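Local atomic coordinates of NAD-dependent dehydrogenase (Rhizobium meliloti, PDB entry 4Z0P), a protein that probably reduces glyoxylate and hydroxypyruvate with NADPH, as a member of the D-isomer specific 2-hydroxyacid dehydrogenase family. Residues K5-V10 with S46-A51. Residues are numbered along the deposited sequence; the frame is centred on the assembly and turned at random.
Sequences KSPVIV and SGIDYA
Ile9 and Ile48 meet through their side chains, which cross at about a right angle, CD1 of Ile9 lying 3.7 Å from CG2 of Ile48. Both are beta-branched, a shape suited to extended chain. Ile9 reaches over with its CG1-CD1 arm, whereas Ile48 uses both branches: CG2, anti to the backbone N, sits between Pro7 O and Ile9 CD1, while CG1 faces the proline ring, 4.1 Å from Pro7 CG. Ile33 of strand 32-34 adds to this apolar patch, touching Ile48 and Pro7. Ile9 and Ala51 share a face of the sheet, their CB atoms 3.9 Å apart; the small methyl suits a place where the two parallel strands come close.

The backbone joins here through Ile9 N, which donates a nearly straight bond (3.0 Å, 173°) to Tyr50 O, and through a CA-H...O contact from Ala51 CA to Ile9 O.

Ahead of the strands, the link is made by the side chain of Ser6. With OG anti to its own N (chi1 176°), the hydroxyl accepts from Asp49 N at 2.9 Å and gives its proton to Pro7 O, in the carbonyl plane on a lone pair. Serine suits the place, since one short hydroxyl can accept and donate at once. Asp49 CB sits over the centre of one face of the Tyr50 ring, whose OH is hydrogen-bonded to Glu305 OE2.

Strands 8-12 and 50-54 are neighbours in the five-stranded parallel sheet, remote from the NADPH and oxalate sites. Chemically, the isoleucines bury surface, whereas Ser6 holds the amide of Asp49 across the contact and the next carbonyl in its own segment before regular strand pairing begins.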
loop_
_atom_site.group_PDB
_atom_site.type_symbol
_atom_site.label_atom_id
_atom_site.label_comp_id
_atom_site.label_asym_id
_atom_site.label_seq_id
_atom_site.Cartn_x
_atom_site.Cartn_y
_atom_site.Cartn_z
ATOM N N LYS A 5 15.935 -34.642 -27.206
ATOM C CA LYS A 5 16.045 -33.858 -25.940
ATOM C C LYS A 5 15.050 -34.370 -24.913
ATOM O O LYS A 5 13.957 -34.818 -25.266
ATOM C CB LYS A 5 15.770 -32.377 -26.191
ATOM C CG LYS A 5 16.817 -31.659 -27.020
ATOM C CD LYS A 5 16.605 -30.153 -26.980
ATOM C CE LYS A 5 17.807 -29.395 -27.522
ATOM N NZ LYS A 5 17.931 -28.053 -26.894
ATOM N N SER A 6 15.406 -34.277 -23.635
ATOM C CA SER A 6 14.484 -34.687 -22.600
ATOM C C SER A 6 13.217 -33.850 -22.642
ATOM O O SER A 6 13.292 -32.612 -22.774
ATOM C CB SER A 6 15.097 -34.537 -21.210
ATOM O OG SER A 6 14.115 -34.863 -20.243
ATOM N N PRO A 7 12.056 -34.513 -22.514
ATOM C CA PRO A 7 10.851 -33.745 -22.177
ATOM C C PRO A 7 10.937 -33.035 -20.832
ATOM O O PRO A 7 11.863 -33.278 -20.030
ATOM C CB PRO A 7 9.742 -34.814 -22.122
ATOM C CG PRO A 7 10.267 -35.970 -22.914
ATOM C CD PRO A 7 11.759 -35.947 -22.709
ATOM N N VAL A 8 9.962 -32.166 -20.587
ATOM C CA VAL A 8 9.823 -31.497 -19.303
ATOM C C VAL A 8 8.435 -31.826 -18.818
ATOM O O VAL A 8 7.459 -31.601 -19.535
ATOM C CB VAL A 8 9.964 -29.956 -19.388
ATOM C CG1 VAL A 8 9.812 -29.317 -18.013
ATOM C CG2 VAL A 8 11.310 -29.570 -19.971
ATOM N N ILE A 9 8.365 -32.396 -17.623
ATOM C CA ILE A 9 7.091 -32.663 -16.957
ATOM C C ILE A 9 6.658 -31.390 -16.219
ATOM O O ILE A 9 7.451 -30.792 -15.500
ATOM C CB ILE A 9 7.256 -33.780 -15.919
ATOM C CG1 ILE A 9 7.551 -35.108 -16.627
ATOM C CG2 ILE A 9 6.028 -33.897 -15.029
ATOM C CD1 ILE A 9 8.229 -36.138 -15.739
ATOM N N VAL A 10 5.386 -31.037 -16.399
ATOM C CA VAL A 10 4.766 -29.889 -15.721
ATOM C C VAL A 10 3.600 -30.454 -14.885
ATOM O O VAL A 10 2.635 -31.007 -15.422
ATOM C CB VAL A 10 4.279 -28.833 -16.729
ATOM C CG1 VAL A 10 3.537 -27.704 -16.015
ATOM C CG2 VAL A 10 5.461 -28.264 -17.516
ATOM N N SER A 46 9.401 -42.563 -17.182
ATOM C CA SER A 46 10.812 -42.918 -17.095
ATOM C C SER A 46 11.633 -42.252 -18.191
ATOM O O SER A 46 11.130 -41.912 -19.249
ATOM C CB SER A 46 10.997 -44.430 -17.191
ATOM O OG SER A 46 10.245 -45.099 -16.207
ATOM N N GLY A 47 12.910 -42.071 -17.921
ATOM C CA GLY A 47 13.826 -41.484 -18.881
ATOM C C GLY A 47 13.721 -39.991 -19.085
ATOM O O GLY A 47 14.430 -39.450 -19.915
ATOM N N ILE A 48 12.881 -39.320 -18.294
ATOM C CA ILE A 48 12.673 -37.889 -18.391
ATOM C C ILE A 48 13.488 -37.199 -17.297
ATOM O O ILE A 48 13.451 -37.609 -16.135
ATOM C CB ILE A 48 11.172 -37.538 -18.258
ATOM C CG1 ILE A 48 10.401 -38.151 -19.437
ATOM C CG2 ILE A 48 10.984 -36.020 -18.180
ATOM C CD1 ILE A 48 8.906 -38.003 -19.321
ATOM N N ASP A 49 14.203 -36.146 -17.686
ATOM C CA ASP A 49 15.212 -35.521 -16.828
ATOM C C ASP A 49 14.695 -34.408 -15.914
ATOM O O ASP A 49 15.321 -34.127 -14.884
ATOM C CB ASP A 49 16.335 -34.933 -17.667
ATOM C CG ASP A 49 17.185 -35.972 -18.381
ATOM O OD1 ASP A 49 17.009 -37.194 -18.219
ATOM O OD2 ASP A 49 18.032 -35.504 -19.147
ATOM N N TYR A 50 13.596 -33.737 -16.285
ATOM C CA TYR A 50 13.198 -32.498 -15.619
ATOM C C TYR A 50 11.703 -32.487 -15.320
ATOM O O TYR A 50 10.897 -32.939 -16.140
ATOM C CB TYR A 50 13.498 -31.295 -16.521
ATOM C CG TYR A 50 14.893 -31.278 -17.070
ATOM C CD1 TYR A 50 15.984 -31.247 -16.217
ATOM C CD2 TYR A 50 15.139 -31.287 -18.454
ATOM C CE1 TYR A 50 17.278 -31.241 -16.710
ATOM C CE2 TYR A 50 16.438 -31.279 -18.950
ATOM C CZ TYR A 50 17.507 -31.262 -18.068
ATOM O OH TYR A 50 18.818 -31.261 -18.531
ATOM N N ALA A 51 11.354 -31.986 -14.133
ATOM C CA ALA A 51 9.953 -31.784 -13.725
ATOM C C ALA A 51 9.841 -30.469 -12.987
ATOM O O ALA A 51 10.771 -30.094 -12.254
ATOM C CB ALA A 51 9.501 -32.907 -12.842
#